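PDB 4IIW: Lmo1499 protein from Listeria monocytogenes, which probably acts as a lytic transglycosylase that cuts nascent peptidoglycan strands internally and so ends their elongation. Local coordinates for residues B[253-258]-B[288-293]; B[259-264]-B[284-289]. One frame throughout, in Å; residues are numbered along the deposited sequence.

Contact 1 of 2, residues B[253-258]-B[288-293]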
loop_
_atom_site.group_PDB
_atom_site.type_symbol
_atom_site.label_atom_id
_atom_site.label_comp_id
_atom_site.label_asym_id
_atom_site.label_seq_id
_atom_site.Cartn_x
_atom_site.Cartn_y
_atom_site.Cartn_z
ATOM N N ASP B 253 15.849 -15.321 -69.703
ATOM C CA ASP B 253 16.952 -14.558 -69.083
ATOM C C ASP B 253 16.495 -13.312 -68.313
ATOM O O ASP B 253 17.233 -12.335 -68.190
ATOM C CB ASP B 253 18.035 -14.160 -70.095
ATOM C CG ASP B 253 19.272 -13.523 -69.416
ATOM O OD1 ASP B 253 19.736 -14.069 -68.378
ATOM O OD2 ASP B 253 19.773 -12.483 -69.921
HETATM N N MSE B 254 15.279 -13.347 -67.797
HETATM C CA MSE B 254 14.779 -12.247 -66.999
HETATM C C MSE B 254 15.078 -12.607 -65.551
HETATM O O MSE B 254 14.869 -13.753 -65.148
HETATM C CB MSE B 254 13.279 -12.083 -67.197
HETATM C CG MSE B 254 12.857 -11.749 -68.613
HETATM SE SE MSE B 254 10.912 -11.698 -68.764
HETATM C CE MSE B 254 10.525 -10.508 -67.235
ATOM N N ARG B 255 15.583 -11.650 -64.772
ATOM C CA ARG B 255 15.875 -11.903 -63.355
ATOM C C ARG B 255 14.575 -12.228 -62.624
ATOM O O ARG B 255 13.515 -11.745 -63.018
ATOM C CB ARG B 255 16.565 -10.703 -62.726
ATOM C CG ARG B 255 17.890 -10.402 -63.375
ATOM C CD ARG B 255 18.544 -9.199 -62.794
ATOM N NE ARG B 255 19.756 -8.905 -63.535
ATOM C CZ ARG B 255 20.523 -7.841 -63.334
ATOM N NH1 ARG B 255 20.209 -6.950 -62.401
ATOM N NH2 ARG B 255 21.609 -7.665 -64.074
ATOM N N LEU B 256 14.647 -13.052 -61.578
ATOM C CA LEU B 256 13.432 -13.467 -60.851
ATOM C C LEU B 256 12.793 -12.343 -60.026
ATOM O O LEU B 256 11.582 -12.343 -59.829
ATOM C CB LEU B 256 13.714 -14.686 -59.979
ATOM C CG LEU B 256 14.291 -15.897 -60.724
ATOM C CD1 LEU B 256 14.492 -17.056 -59.759
ATOM C CD2 LEU B 256 13.419 -16.317 -61.911
ATOM N N GLN B 257 13.607 -11.395 -59.551
ATOM C CA GLN B 257 13.115 -10.235 -58.783
ATOM C C GLN B 257 12.076 -10.606 -57.716
ATOM O O GLN B 257 11.006 -9.998 -57.645
ATOM C CB GLN B 257 12.533 -9.178 -59.739
ATOM C CG GLN B 257 13.576 -8.523 -60.664
ATOM C CD GLN B 257 12.971 -7.582 -61.697
ATOM O OE1 GLN B 257 11.791 -7.676 -62.026
ATOM N NE2 GLN B 257 13.793 -6.684 -62.232
ATOM N N THR B 258 12.404 -11.594 -56.886
ATOM C CA THR B 258 11.503 -12.043 -55.837
ATOM C C THR B 258 11.993 -11.496 -54.481
ATOM O O THR B 258 13.122 -11.777 -54.060
ATOM C CB THR B 258 11.355 -13.599 -55.847
ATOM O OG1 THR B 258 10.360 -14.006 -54.901
ATOM C CG2 THR B 258 12.657 -14.291 -55.543
ATOM N N LYS B 288 19.411 -8.196 -58.587
ATOM C CA LYS B 288 20.736 -7.886 -59.147
ATOM C C LYS B 288 21.461 -9.037 -59.844
ATOM O O LYS B 288 22.511 -8.837 -60.403
ATOM C CB LYS B 288 21.655 -7.318 -58.058
ATOM C CG LYS B 288 21.344 -5.866 -57.708
ATOM C CD LYS B 288 22.502 -5.202 -56.964
ATOM C CE LYS B 288 22.283 -3.689 -56.813
ATOM N NZ LYS B 288 22.221 -2.944 -58.109
ATOM N N ASN B 289 20.903 -10.233 -59.815
ATOM C CA ASN B 289 21.551 -11.397 -60.418
ATOM C C ASN B 289 20.562 -12.229 -61.175
ATOM O O ASN B 289 19.426 -12.390 -60.722
ATOM C CB ASN B 289 22.129 -12.280 -59.318
ATOM C CG ASN B 289 23.217 -11.598 -58.537
ATOM O OD1 ASN B 289 24.301 -11.384 -59.046
ATOM N ND2 ASN B 289 22.942 -11.284 -57.288
ATOM N N ASN B 290 20.973 -12.764 -62.320
ATOM C CA ASN B 290 20.100 -13.660 -63.059
ATOM C C ASN B 290 20.169 -15.062 -62.454
ATOM O O ASN B 290 21.059 -15.360 -61.653
ATOM C CB ASN B 290 20.463 -13.695 -64.532
ATOM C CG ASN B 290 20.168 -12.377 -65.235
ATOM O OD1 ASN B 290 20.982 -11.445 -65.226
ATOM N ND2 ASN B 290 19.009 -12.311 -65.881
ATOM N N GLY B 291 19.215 -15.917 -62.812
ATOM C CA GLY B 291 19.196 -17.296 -62.322
ATOM C C GLY B 291 18.564 -17.433 -60.952
ATOM O O GLY B 291 17.962 -16.499 -60.425
ATOM N N LEU B 292 18.649 -18.632 -60.396
ATOM C CA LEU B 292 18.162 -18.880 -59.058
ATOM C C LEU B 292 19.251 -18.424 -58.107
ATOM O O LEU B 292 20.405 -18.277 -58.514
ATOM C CB LEU B 292 17.926 -20.375 -58.839
ATOM C CG LEU B 292 16.733 -21.038 -59.512
ATOM C CD1 LEU B 292 16.753 -22.539 -59.235
ATOM C CD2 LEU B 292 15.446 -20.412 -59.013
ATOM N N PRO B 293 18.900 -18.210 -56.832
ATOM C CA PRO B 293 19.954 -17.889 -55.873
ATOM C C PRO B 293 20.838 -19.133 -55.674
ATOM O O PRO B 293 20.472 -20.219 -56.126
ATOM C CB PRO B 293 19.203 -17.541 -54.594
ATOM C CG PRO B 293 17.743 -17.715 -54.882
ATOM C CD PRO B 293 17.572 -18.323 -56.223
HETATM O O HOH W 1 17.388 -13.902 -60.672
#
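Leu256 and Leu292 meet through their methyl groups where two loops of the YceG-like domain pass at about a right angle, the first of them leaving helix 239-251 through a Schellman motif with Asp253, at positive phi, as its C' residue. This is the packed side: CD1 of Leu256 lies 3.6 Å from CD2 of Leu292, and both leucines also rest on Ile228 of helix 219-232, so branched apolar side chains suit both places. Beside them a water fills the angle between the backbones, accepting from Leu256 N and donating to the carbonyl oxygens of Asn289 and Gly291. Gly291 has phi 83°, a conformation that glycine adopts readily.

The outer side is looser and polar. Arg255 runs extended from CG to NE, which carries its guanidinium along the 288-290 backbone, with Lys288 O 3.5 Å above one face near the rim. Its NH1 bonds to Tyr287 O, a backbone acceptor just before the segment. The amide of Asn290 stands nearly perpendicular to this group, the amide and guanidinium planes being 82° apart. Arg255 NE donates to Asn290 OD1 over 3.3 Å, the oxygen near the guanidinium plane but the donor well above the amide's own carbonyl plane.

Contact 2 of 2, residues B[259-264]-B[284-289]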
loop_
_atom_site.group_PDB
_atom_site.type_symbol
_atom_site.label_atom_id
_atom_site.label_comp_id
_atom_site.label_asym_id
_atom_site.label_seq_id
_atom_site.Cartn_x
_atom_site.Cartn_y
_atom_site.Cartn_z
ATOM N N ASP B 259 11.130 -10.703 -53.823
ATOM C CA ASP B 259 11.439 -10.025 -52.539
ATOM C C ASP B 259 11.966 -10.917 -51.442
ATOM O O ASP B 259 12.944 -10.568 -50.781
ATOM C CB ASP B 259 10.213 -9.265 -51.988
ATOM C CG ASP B 259 9.877 -8.022 -52.791
ATOM O OD1 ASP B 259 10.516 -7.790 -53.843
ATOM O OD2 ASP B 259 8.964 -7.278 -52.373
ATOM N N PRO B 260 11.309 -12.064 -51.216
ATOM C CA PRO B 260 11.795 -12.948 -50.178
ATOM C C PRO B 260 13.287 -13.257 -50.282
ATOM O O PRO B 260 13.932 -13.473 -49.243
ATOM C CB PRO B 260 10.962 -14.211 -50.388
ATOM C CG PRO B 260 9.677 -13.720 -50.881
ATOM C CD PRO B 260 10.031 -12.546 -51.780
ATOM N N THR B 261 13.834 -13.297 -51.503
ATOM C CA THR B 261 15.261 -13.586 -51.652
ATOM C C THR B 261 16.065 -12.384 -51.188
ATOM O O THR B 261 17.158 -12.541 -50.647
ATOM C CB THR B 261 15.678 -14.020 -53.092
ATOM O OG1 THR B 261 15.509 -12.943 -54.027
ATOM C CG2 THR B 261 14.885 -15.256 -53.534
ATOM N N VAL B 262 15.523 -11.183 -51.397
ATOM C CA VAL B 262 16.183 -9.969 -50.925
ATOM C C VAL B 262 16.191 -9.957 -49.383
ATOM O O VAL B 262 17.222 -9.692 -48.756
ATOM C CB VAL B 262 15.505 -8.699 -51.473
ATOM C CG1 VAL B 262 16.032 -7.455 -50.756
ATOM C CG2 VAL B 262 15.712 -8.602 -52.968
ATOM N N LEU B 263 15.046 -10.259 -48.778
ATOM C CA LEU B 263 14.946 -10.295 -47.324
ATOM C C LEU B 263 15.893 -11.347 -46.752
ATOM O O LEU B 263 16.556 -11.111 -45.743
ATOM C CB LEU B 263 13.504 -10.571 -46.869
ATOM C CG LEU B 263 12.434 -9.524 -47.212
ATOM C CD1 LEU B 263 11.075 -9.993 -46.731
ATOM C CD2 LEU B 263 12.769 -8.139 -46.632
ATOM N N TYR B 264 15.962 -12.509 -47.395
ATOM C CA TYR B 264 16.855 -13.550 -46.924
ATOM C C TYR B 264 18.311 -13.087 -47.040
ATOM O O TYR B 264 19.132 -13.389 -46.171
ATOM C CB TYR B 264 16.641 -14.856 -47.669
ATOM C CG TYR B 264 17.558 -15.937 -47.171
ATOM C CD1 TYR B 264 17.261 -16.643 -46.005
ATOM C CD2 TYR B 264 18.737 -16.243 -47.846
ATOM C CE1 TYR B 264 18.108 -17.638 -45.530
ATOM C CE2 TYR B 264 19.591 -17.230 -47.376
ATOM C CZ TYR B 264 19.271 -17.925 -46.222
ATOM O OH TYR B 264 20.114 -18.894 -45.769
ATOM N N TYR B 284 22.343 -13.753 -53.410
ATOM C CA TYR B 284 20.948 -14.114 -53.170
ATOM C C TYR B 284 19.945 -13.076 -53.706
ATOM O O TYR B 284 18.761 -13.391 -53.882
ATOM C CB TYR B 284 20.717 -14.379 -51.678
ATOM C CG TYR B 284 21.180 -15.759 -51.279
ATOM C CD1 TYR B 284 22.516 -16.015 -51.010
ATOM C CD2 TYR B 284 20.283 -16.808 -51.206
ATOM C CE1 TYR B 284 22.948 -17.276 -50.673
ATOM C CE2 TYR B 284 20.702 -18.083 -50.860
ATOM C CZ TYR B 284 22.046 -18.313 -50.596
ATOM O OH TYR B 284 22.470 -19.572 -50.252
ATOM N N ASN B 285 20.421 -11.855 -53.959
ATOM C CA ASN B 285 19.582 -10.783 -54.477
ATOM C C ASN B 285 19.176 -11.011 -55.936
ATOM O O ASN B 285 19.952 -10.724 -56.873
ATOM C CB ASN B 285 20.322 -9.463 -54.362
ATOM C CG ASN B 285 19.507 -8.312 -54.842
ATOM O OD1 ASN B 285 18.369 -8.496 -55.274
ATOM N ND2 ASN B 285 20.074 -7.103 -54.775
ATOM N N THR B 286 17.948 -11.493 -56.131
ATOM C CA THR B 286 17.448 -11.796 -57.473
ATOM C C THR B 286 17.024 -10.569 -58.274
ATOM O O THR B 286 16.531 -10.699 -59.390
ATOM C CB THR B 286 16.316 -12.816 -57.438
ATOM O OG1 THR B 286 15.261 -12.333 -56.590
ATOM C CG2 THR B 286 16.843 -14.160 -56.916
ATOM N N TYR B 287 17.193 -9.384 -57.695
ATOM C CA TYR B 287 16.978 -8.141 -58.420
ATOM C C TYR B 287 18.275 -7.751 -59.131
ATOM O O TYR B 287 18.240 -7.069 -60.154
ATOM C CB TYR B 287 16.548 -7.016 -57.484
ATOM C CG TYR B 287 15.081 -7.034 -57.147
ATOM C CD1 TYR B 287 14.578 -7.897 -56.183
ATOM C CD2 TYR B 287 14.194 -6.174 -57.791
ATOM C CE1 TYR B 287 13.232 -7.913 -55.876
ATOM C CE2 TYR B 287 12.846 -6.176 -57.486
ATOM C CZ TYR B 287 12.369 -7.050 -56.529
ATOM O OH TYR B 287 11.026 -7.064 -56.227
ATOM N N LYS B 288 19.411 -8.196 -58.587
ATOM C CA LYS B 288 20.736 -7.886 -59.147
ATOM C C LYS B 288 21.461 -9.037 -59.844
ATOM O O LYS B 288 22.511 -8.837 -60.403
ATOM C CB LYS B 288 21.655 -7.318 -58.058
ATOM C CG LYS B 288 21.344 -5.866 -57.708
ATOM C CD LYS B 288 22.502 -5.202 -56.964
ATOM C CE LYS B 288 22.283 -3.689 -56.813
ATOM N NZ LYS B 288 22.221 -2.944 -58.109
ATOM N N ASN B 289 20.903 -10.233 -59.815
ATOM C CA ASN B 289 21.551 -11.397 -60.418
ATOM C C ASN B 289 20.562 -12.229 -61.175
ATOM O O ASN B 289 19.426 -12.390 -60.722
ATOM C CB ASN B 289 22.129 -12.280 -59.318
ATOM C CG ASN B 289 23.217 -11.598 -58.537
ATOM O OD1 ASN B 289 24.301 -11.384 -59.046
ATOM N ND2 ASN B 289 22.942 -11.284 -57.288
#
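Tyr284 opens the second segment by laying one ring face against Tyr264 of helix 259-265: Tyr264 CE2 sits 3.7 Å above that face, toward its rim, and the ring planes are inclined at 54°. The Tyr264 hydroxyl bonds to Glu173.

Asn285 serves its own loop. Its CG is anti to the backbone N (chi1 -178°), and Asn285 OD1 accepts from Tyr287 N at 2.8 Å in an Asx turn, a task suited to a short amide; the same oxygen lies alongside Val262 CG2.

At Thr286 the hydroxyl OG1 donates to Thr261 OG1 over 2.6 Å and accepts from Thr258 N, while Thr261 OG1 bonds onward to Thr258 O. A hydroxyl, able both to donate and to accept, suits each place in this chain of bonds.

Tyr287 then reaches Asp259. Val262 CG2 packs 3.5 Å from Tyr287 CD1, and Tyr287 OH donates to Asp259 OD1 at 2.5 Å, the carboxylate meeting the ring at its edge. Because the side chain of Asp259 lies about 5 Å from that of Glu232, predicted to be important for catalysis, the tyrosine's hydrogen bond is consistent with fixing a carboxylate beside the probable active site.

Followed from the N terminus, the chain leaves helix 239-251, runs through 253-258 and enters helix 259-265, then passes helix 275-278 and returns through 284-293. Contact 2 closes the shorter loop, with 19 residues between its segments. Contact 1 closes a wider loop, with 29 residues between its segments, and the two overlap at Lys288 and Asn289. The returning loop meets helix 259-265 first and the loop before that helix second. Two hydrogen bonds join the contacts directly. Together they tie the loop after helix 239-251, and helix 259-265, to the long loop before helix 302-309, beside helix 219-232, which carries Glu232.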